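Local coordinates for protein putative carbohydrate-active enzyme (Uncultured organism, PDB 5WH8) that probably hydrolyses O-glycosidic bonds in polysaccharides such as cellulose, this chain being the glycoside hydrolase family 5 domain of a longer multi-modular cellulase, at residues V142-I146 / D175-I181; S115-N119 / E149-V155. All blocks are in the same frame, centred on the assembly; numbering follows the deposited sequence.

Contact 1. Residues V142-I146 / D175-I181. With EDO (1,2-ethanediol), chain B.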
ATOM      1  N   VAL A 142      -1.584   5.399   9.969  1.00 10.93           N
ATOM      2  CA  VAL A 142      -1.322   4.046   9.469  1.00 11.00           C
ATOM      3  C   VAL A 142      -2.562   3.359   8.871  1.00  9.05           C
ATOM      4  O   VAL A 142      -3.709   3.597   9.277  1.00 10.49           O
ATOM      5  CB  VAL A 142      -0.746   3.108  10.567  1.00 12.09           C
ATOM      6  CG1 VAL A 142       0.623   3.601  11.036  1.00 15.88           C
ATOM      7  CG2 VAL A 142      -1.700   2.951  11.754  1.00 13.73           C
ATOM      8  N   LEU A 143      -2.307   2.516   7.876  1.00  9.14           N
ATOM      9  CA  LEU A 143      -3.308   1.597   7.317  1.00  9.10           C
ATOM     10  C   LEU A 143      -2.702   0.201   7.363  1.00  8.27           C
ATOM     11  O   LEU A 143      -1.496   0.061   7.180  1.00  9.79           O
ATOM     12  CB  LEU A 143      -3.697   1.939   5.874  1.00 10.28           C
ATOM     13  CG  LEU A 143      -4.377   3.296   5.643  1.00 10.58           C
ATOM     14  CD1 LEU A 143      -3.329   4.384   5.527  1.00 11.25           C
ATOM     15  CD2 LEU A 143      -5.227   3.296   4.383  1.00 10.42           C
ATOM     16  N   TYR A 144      -3.525  -0.823   7.589  1.00  9.75           N
ATOM     17  CA  TYR A 144      -3.043  -2.196   7.770  1.00  7.48           C
ATOM     18  C   TYR A 144      -3.401  -3.078   6.559  1.00  9.62           C
ATOM     19  O   TYR A 144      -4.572  -3.403   6.334  1.00  9.93           O
ATOM     20  CB  TYR A 144      -3.644  -2.783   9.077  1.00  9.56           C
ATOM     21  CG  TYR A 144      -3.335  -1.999  10.365  1.00  9.78           C
ATOM     22  CD1 TYR A 144      -2.063  -1.464  10.606  1.00 10.86           C
ATOM     23  CD2 TYR A 144      -4.311  -1.840  11.352  1.00 12.19           C
ATOM     24  CE1 TYR A 144      -1.787  -0.798  11.795  1.00 13.42           C
ATOM     25  CE2 TYR A 144      -4.053  -1.166  12.514  1.00 11.53           C
ATOM     26  CZ  TYR A 144      -2.787  -0.641  12.735  1.00 12.08           C
ATOM     27  OH  TYR A 144      -2.518   0.009  13.920  1.00 13.31           O
ATOM     28  N   GLU A 145      -2.395  -3.458   5.762  1.00  9.27           N
ATOM     29  CA  GLU A 145      -2.594  -4.320   4.592  1.00  9.21           C
ATOM     30  C   GLU A 145      -2.204  -5.748   4.997  1.00  9.87           C
ATOM     31  O   GLU A 145      -1.017  -6.078   5.064  1.00  9.43           O
ATOM     32  CB  GLU A 145      -1.767  -3.807   3.399  1.00  8.75           C
ATOM     33  CG  GLU A 145      -1.921  -4.636   2.121  1.00  8.29           C
ATOM     34  CD  GLU A 145      -1.220  -4.050   0.906  1.00 10.73           C
ATOM     35  OE1 GLU A 145      -0.480  -3.054   1.052  1.00  8.93           O
ATOM     36  OE2 GLU A 145      -1.382  -4.622  -0.200  1.00 11.49           O
ATOM     37  N   ILE A 146      -3.205  -6.583   5.290  1.00  9.47           N
ATOM     38  CA  ILE A 146      -2.988  -7.820   6.045  1.00  7.84           C
ATOM     39  C   ILE A 146      -2.454  -9.010   5.198  1.00  9.73           C
ATOM     40  O   ILE A 146      -1.956  -9.983   5.790  1.00  9.65           O
ATOM     41  CB  ILE A 146      -4.298  -8.230   6.825  1.00  8.84           C
ATOM     42  CG1 ILE A 146      -5.508  -8.335   5.883  1.00  9.20           C
ATOM     43  CG2 ILE A 146      -4.570  -7.239   7.955  1.00 10.66           C
ATOM     44  CD1 ILE A 146      -6.736  -9.058   6.519  1.00 10.46           C
ATOM     45  N   ASP A 175      -7.083  -1.875  18.150  1.00 13.83           N
ATOM     46  CA  ASP A 175      -7.174  -0.677  17.315  1.00 15.54           C
ATOM     47  C   ASP A 175      -8.503  -0.710  16.550  1.00 17.70           C
ATOM     48  O   ASP A 175      -8.593  -1.210  15.418  1.00 14.30           O
ATOM     49  CB  ASP A 175      -5.966  -0.633  16.368  1.00 15.26           C
ATOM     50  CG  ASP A 175      -5.827   0.691  15.647  1.00 17.37           C
ATOM     51  OD1 ASP A 175      -6.755   1.523  15.751  1.00 18.61           O
ATOM     52  OD2 ASP A 175      -4.785   0.893  14.975  1.00 14.43           O
ATOM     53  N   PRO A 176      -9.571  -0.216  17.184  1.00 14.10           N
ATOM     54  CA  PRO A 176     -10.926  -0.418  16.658  1.00 14.43           C
ATOM     55  C   PRO A 176     -11.284   0.282  15.336  1.00 16.18           C
ATOM     56  O   PRO A 176     -12.202  -0.188  14.664  1.00 18.39           O
ATOM     57  CB  PRO A 176     -11.818   0.134  17.787  1.00 20.17           C
ATOM     58  CG  PRO A 176     -11.001   0.052  19.002  1.00 26.88           C
ATOM     59  CD  PRO A 176      -9.575   0.243  18.588  1.00 17.49           C
ATOM     60  N   ASP A 177     -10.615   1.378  14.986  1.00 16.28           N
ATOM     61  CA  ASP A 177     -11.094   2.244  13.889  1.00 17.00           C
ATOM     62  C   ASP A 177     -10.181   2.353  12.643  1.00 20.58           C
ATOM     63  O   ASP A 177     -10.562   2.928  11.626  1.00 27.10           O
ATOM     64  CB  ASP A 177     -11.357   3.633  14.464  1.00 20.82           C
ATOM     65  CG  ASP A 177     -12.515   3.627  15.455  1.00 28.27           C
ATOM     66  OD1 ASP A 177     -13.655   3.409  15.007  1.00 32.47           O
ATOM     67  OD2 ASP A 177     -12.285   3.807  16.666  1.00 33.22           O
ATOM     68  N   LYS A 178      -8.996   1.793  12.722  1.00 16.41           N
ATOM     69  CA  LYS A 178      -7.989   1.948  11.659  1.00 13.01           C
ATOM     70  C   LYS A 178      -8.411   1.161  10.415  1.00 11.67           C
ATOM     71  O   LYS A 178      -8.996   0.096  10.536  1.00 12.58           O
ATOM     72  CB  LYS A 178      -6.641   1.472  12.197  1.00 14.39           C
ATOM     73  CG  LYS A 178      -5.407   2.302  11.786  1.00 12.79           C
ATOM     74  CD  LYS A 178      -5.503   3.757  12.169  1.00 16.51           C
ATOM     75  CE  LYS A 178      -5.653   3.990  13.663  1.00 16.16           C
ATOM     76  NZ  LYS A 178      -4.451   3.559  14.450  1.00 13.42           N
ATOM     77  N   ILE A 179      -8.180   1.707   9.219  1.00 11.74           N
ATOM     78  CA  ILE A 179      -8.515   0.996   7.978  1.00 12.25           C
ATOM     79  C   ILE A 179      -7.663  -0.256   7.788  1.00  9.22           C
ATOM     80  O   ILE A 179      -6.436  -0.228   7.963  1.00 10.77           O
ATOM     81  CB  ILE A 179      -8.359   1.900   6.751  1.00 11.84           C
ATOM     82  CG1 ILE A 179      -9.290   3.105   6.888  1.00 11.97           C
ATOM     83  CG2 ILE A 179      -8.631   1.119   5.429  1.00 12.67           C
ATOM     84  CD1 ILE A 179      -9.250   4.071   5.736  1.00 14.88           C
ATOM     85  N   ILE A 180      -8.351  -1.353   7.470  1.00 10.64           N
ATOM     86  CA  ILE A 180      -7.724  -2.620   7.097  1.00 10.00           C
ATOM     87  C   ILE A 180      -7.982  -2.841   5.618  1.00  9.63           C
ATOM     88  O   ILE A 180      -9.113  -2.649   5.142  1.00 10.45           O
ATOM     89  CB  ILE A 180      -8.276  -3.806   7.930  1.00 11.38           C
ATOM     90  CG1 ILE A 180      -7.866  -3.613   9.391  1.00 11.76           C
ATOM     91  CG2 ILE A 180      -7.776  -5.140   7.400  1.00 14.75           C
ATOM     92  CD1 ILE A 180      -8.534  -4.550  10.375  1.00 12.99           C
ATOM     93  N   ILE A 181      -6.926  -3.186   4.875  1.00  8.46           N
ATOM     94  CA  ILE A 181      -7.020  -3.427   3.424  1.00  9.75           C
ATOM     95  C   ILE A 181      -6.758  -4.911   3.212  1.00  9.88           C
ATOM     96  O   ILE A 181      -5.694  -5.409   3.598  1.00 10.11           O
ATOM     97  CB  ILE A 181      -5.998  -2.605   2.590  1.00 11.71           C
ATOM     98  CG1 ILE A 181      -6.030  -1.120   2.954  1.00 11.30           C
ATOM     99  CG2 ILE A 181      -6.266  -2.799   1.062  1.00 11.34           C
ATOM    100  CD1 ILE A 181      -4.884  -0.279   2.369  1.00 12.97           C
TER
HETATM  101  C1  EDO B 401      -6.617   5.293   9.005  1.00 14.78           C
HETATM  102  O1  EDO B 401      -6.333   3.914   8.833  1.00 14.44           O
HETATM  103  C2  EDO B 401      -5.720   6.103   8.090  1.00 12.99           C
HETATM  104  O2  EDO B 401      -5.915   7.473   8.400  1.00 14.42           O
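Asp175 receives the phenol of Tyr144 in the loop just ahead of a parallel pairing between two neighbouring strands of the (beta/alpha)8 barrel, 142-145 and 180-182, which the helix 157-172 joins in a beta-alpha-beta unit. The Tyr144 hydroxyl donates to OD2 of Asp175 over 2.7 Å, arriving nearly along the C-O bond, with the ring and carboxylate planes 82° apart. Next along the segment, Lys178 curls back through three successive bends in its chain, which bring NZ to the syn side of OD2 of Asp175, also at 2.7 Å. That oxygen therefore takes two donors, one of them through a salt bridge, and the buried ammonium is further held by the carbonyls of Lys137 and Asp139. On its way the lysine lays CG 3.3 Å from the carbonyl O of Val142, while its CB lies 3.7 Å from CE2 of Tyr144.

A 1,2-ethanediol, probably from the crystallisation liquor, bridges the two backbones beside Ile179, its O1 accepting from Ile179 N and donating to Val142 O. The carbonyl of Ile179 then takes the N-H of Tyr144 almost straight. Ile180 pairs with Tyr144, their side chains on the same face of the sheet; its CG2 also meets CG2 of Ile146, and Ile171 of helix 157-172 covers this layer. On the other face, inside the barrel, Ile181 pairs with Glu145, whose extended chain ends at Arg64 and Thr236, and CD1 of Ile181 touches CD2 of Leu143 at 4.1 Å. Ile181 N donates to Tyr144 O over 2.8 Å, and Ile146 N donates to Ile181 O at 3.2 Å.

Contact 2. Residues S115-N119 / E149-V155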
ATOM      1  N   SER A 115       3.562 -18.840   0.783  1.00 17.40           N
ATOM      2  CA  SER A 115       2.834 -17.774   1.467  1.00 14.17           C
ATOM      3  C   SER A 115       1.652 -17.261   0.638  1.00 18.31           C
ATOM      4  O   SER A 115       0.843 -16.484   1.147  1.00 16.17           O
ATOM      5  CB  SER A 115       3.772 -16.606   1.849  1.00 16.03           C
ATOM      6  OG  SER A 115       4.245 -15.874   0.725  1.00 14.04           O
ATOM      7  N   GLY A 116       1.536 -17.726  -0.605  1.00 17.22           N
ATOM      8  CA  GLY A 116       0.424 -17.383  -1.491  1.00 16.51           C
ATOM      9  C   GLY A 116      -0.923 -17.705  -0.859  1.00 10.81           C
ATOM     10  O   GLY A 116      -1.930 -17.062  -1.134  1.00 12.08           O
ATOM     11  N   ASP A 117      -0.961 -18.732  -0.018  1.00 13.38           N
ATOM     12  CA  ASP A 117      -2.107 -18.911   0.866  1.00 11.23           C
ATOM     13  C   ASP A 117      -1.766 -18.224   2.177  1.00 10.96           C
ATOM     14  O   ASP A 117      -0.938 -18.720   2.927  1.00 11.26           O
ATOM     15  CB  ASP A 117      -2.418 -20.387   1.106  1.00 12.43           C
ATOM     16  CG  ASP A 117      -3.721 -20.598   1.871  1.00 15.26           C
ATOM     17  OD1 ASP A 117      -4.121 -19.722   2.682  1.00 13.05           O
ATOM     18  OD2 ASP A 117      -4.364 -21.649   1.627  1.00 16.52           O
ATOM     19  N   PRO A 118      -2.377 -17.065   2.453  1.00 10.99           N
ATOM     20  CA  PRO A 118      -1.903 -16.324   3.633  1.00 12.93           C
ATOM     21  C   PRO A 118      -2.127 -17.086   4.950  1.00 13.41           C
ATOM     22  O   PRO A 118      -1.455 -16.809   5.942  1.00 11.29           O
ATOM     23  CB  PRO A 118      -2.724 -15.019   3.583  1.00 13.48           C
ATOM     24  CG  PRO A 118      -3.967 -15.378   2.797  1.00 13.20           C
ATOM     25  CD  PRO A 118      -3.481 -16.374   1.757  1.00 12.12           C
ATOM     26  N   ASN A 119      -3.075 -18.017   4.975  1.00 10.58           N
ATOM     27  CA  ASN A 119      -3.255 -18.849   6.158  1.00 13.36           C
ATOM     28  C   ASN A 119      -1.974 -19.554   6.580  1.00 15.17           C
ATOM     29  O   ASN A 119      -1.770 -19.817   7.776  1.00 13.06           O
ATOM     30  CB  ASN A 119      -4.359 -19.878   5.924  1.00 12.23           C
ATOM     31  CG  ASN A 119      -5.708 -19.238   5.813  1.00 10.08           C
ATOM     32  OD1 ASN A 119      -6.263 -18.776   6.808  1.00 12.42           O
ATOM     33  ND2 ASN A 119      -6.252 -19.200   4.599  1.00 13.41           N
ATOM     34  N   GLU A 149      -0.732 -10.303  -1.805  1.00 11.91           N
ATOM     35  CA  GLU A 149      -1.231 -11.004  -3.009  1.00 10.23           C
ATOM     36  C   GLU A 149      -1.466 -12.491  -2.760  1.00  9.27           C
ATOM     37  O   GLU A 149      -0.594 -13.325  -3.040  1.00 10.95           O
ATOM     38  CB  GLU A 149      -0.262 -10.853  -4.196  1.00  8.28           C
ATOM     39  CG  GLU A 149      -0.335  -9.459  -4.819  1.00 10.18           C
ATOM     40  CD  GLU A 149       0.606  -9.277  -5.993  1.00 11.25           C
ATOM     41  OE1 GLU A 149       1.337 -10.227  -6.359  1.00 15.47           O
ATOM     42  OE2 GLU A 149       0.622  -8.175  -6.586  1.00 11.83           O
ATOM     43  N   PRO A 150      -2.652 -12.849  -2.232  1.00 10.41           N
ATOM     44  CA  PRO A 150      -3.051 -14.260  -2.229  1.00 11.20           C
ATOM     45  C   PRO A 150      -2.966 -14.803  -3.649  1.00 12.06           C
ATOM     46  O   PRO A 150      -3.328 -14.093  -4.580  1.00 10.94           O
ATOM     47  CB  PRO A 150      -4.498 -14.219  -1.702  1.00 12.51           C
ATOM     48  CG  PRO A 150      -4.567 -12.948  -0.915  1.00 12.69           C
ATOM     49  CD  PRO A 150      -3.720 -11.985  -1.712  1.00 11.85           C
ATOM     50  N   ASN A 151      -2.457 -16.008  -3.818  1.00 10.92           N
ATOM     51  CA  ASN A 151      -2.338 -16.588  -5.152  1.00 11.56           C
ATOM     52  C   ASN A 151      -2.160 -18.093  -5.092  1.00 13.53           C
ATOM     53  O   ASN A 151      -1.738 -18.658  -4.078  1.00 14.07           O
ATOM     54  CB  ASN A 151      -1.181 -15.942  -5.941  1.00 11.77           C
ATOM     55  CG  ASN A 151       0.199 -16.290  -5.389  1.00 11.74           C
ATOM     56  OD1 ASN A 151       0.833 -17.264  -5.823  1.00 12.88           O
ATOM     57  ND2 ASN A 151       0.681 -15.479  -4.441  1.00 10.70           N
ATOM     58  N   GLY A 152      -2.508 -18.711  -6.220  1.00 16.61           N
ATOM     59  CA  GLY A 152      -2.527 -20.152  -6.381  1.00 20.52           C
ATOM     60  C   GLY A 152      -3.933 -20.575  -6.790  1.00 19.75           C
ATOM     61  O   GLY A 152      -4.909 -19.934  -6.402  1.00 20.08           O
ATOM     62  N   PHE A 153      -4.062 -21.643  -7.570  1.00 28.64           N
ATOM     63  CA  PHE A 153      -5.400 -22.117  -7.932  1.00 30.26           C
ATOM     64  C   PHE A 153      -6.146 -22.638  -6.692  1.00 30.24           C
ATOM     65  O   PHE A 153      -7.375 -22.624  -6.639  1.00 40.38           O
ATOM     66  CB  PHE A 153      -5.326 -23.213  -9.005  1.00 40.95           C
ATOM     67  CG  PHE A 153      -6.672 -23.790  -9.369  1.00 54.14           C
ATOM     68  CD1 PHE A 153      -7.569 -23.061 -10.137  1.00 57.84           C
ATOM     69  CD2 PHE A 153      -7.044 -25.057  -8.935  1.00 54.90           C
ATOM     70  CE1 PHE A 153      -8.813 -23.585 -10.470  1.00 55.50           C
ATOM     71  CE2 PHE A 153      -8.288 -25.587  -9.261  1.00 46.03           C
ATOM     72  CZ  PHE A 153      -9.171 -24.850 -10.029  1.00 42.21           C
ATOM     73  N   ASP A 154      -5.389 -23.085  -5.698  1.00 25.23           N
ATOM     74  CA  ASP A 154      -5.950 -23.608  -4.457  1.00 31.94           C
ATOM     75  C   ASP A 154      -6.463 -22.522  -3.513  1.00 31.69           C
ATOM     76  O   ASP A 154      -7.086 -22.821  -2.494  1.00 32.56           O
ATOM     77  CB  ASP A 154      -4.896 -24.438  -3.718  1.00 39.87           C
ATOM     78  CG  ASP A 154      -3.612 -23.662  -3.458  1.00 46.35           C
ATOM     79  OD1 ASP A 154      -3.138 -22.972  -4.388  1.00 39.95           O
ATOM     80  OD2 ASP A 154      -3.074 -23.743  -2.325  1.00 49.73           O
ATOM     81  N   VAL A 155      -6.197 -21.266  -3.843  1.00 19.01           N
ATOM     82  CA  VAL A 155      -6.485 -20.172  -2.919  1.00 15.22           C
ATOM     83  C   VAL A 155      -7.675 -19.359  -3.410  1.00 15.89           C
ATOM     84  O   VAL A 155      -7.534 -18.505  -4.279  1.00 17.00           O
ATOM     85  CB  VAL A 155      -5.248 -19.268  -2.740  1.00 13.88           C
ATOM     86  CG1 VAL A 155      -5.531 -18.144  -1.764  1.00 14.54           C
ATOM     87  CG2 VAL A 155      -4.084 -20.116  -2.217  1.00 17.40           C
TER
HETATM   88  O   HOH W   1      -3.855 -23.920   0.173  1.00 26.56           O
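Asp117 meets Val155 first through its CB, which rests 3.7 Å from the CG2 methyl of the valine. CG, anti to the backbone N (chi1 -172°), carries the carboxylate past that methyl, and the two side chains cross at a slant. Beyond CG the two oxygens divide their work. OD1 of Asp117 turns back to its own segment and takes two N-H groups of Asn119: the backbone N, on the anti side and 28° above the carboxylate plane, which closes an Asx turn, and the amide ND2, on the syn lone pair at 2.9 Å. This double grip fixes the rotation of the carboxylate. OD2 of Asp117 accepts from a water over 2.7 Å, and the same water donates to OD2 of Asp154, so that the bridge probably eases the repulsion between two acidic groups.

These residues belong to loops that follow strands 103-109 and 142-145, at the end of the (beta/alpha)8 barrel formed by the C-terminal ends of its strands, where family 5 enzymes carry their active site. Glu149, whose carboxylate is hydrogen-bonded to His209, leads into the second loop. The backbones are joined at Gly116, whose carbonyl O accepts from Asn151 N at 2.9 Å; the donor comes in well off the C=O direction, 30° out of the carbonyl plane. CA of Pro150 offers Gly116 O a C-H...O contact at 3.2 Å. Asn151 folds its amide back so that ND2 donates to Glu149 O, which lies within the amide plane, and also to Leu111 O, while ND2 of Asn151 passes 3.5 Å from CA of Gly116. Farther along, the Pro118 ring sets CD against CB of Pro150 and CG1 of Val155, with Val160 of helix 157-172 packed on Pro150 and Val155.

Overall arrangement
Both contacts involve the chain around strand 142-145: contact 1 pairs that strand with its successor in the barrel, whereas contact 2 joins the loop after it to the loop that follows the preceding strand, 103-109. Their centres lie 21 Å apart, and helix 157-172 packs against both. Contact 1 is the deeper and buries more surface, 537 against 231 Å², with regular strand bonding, aliphatic layers and a buried salt bridge where the second segment begins. Contact 2, farther from the chain centre though still largely buried, has one direct backbone bond between its segments; proline and valine packing, hydrogen bonds of asparagine side chains within each loop and a water between carboxylates make up the rest.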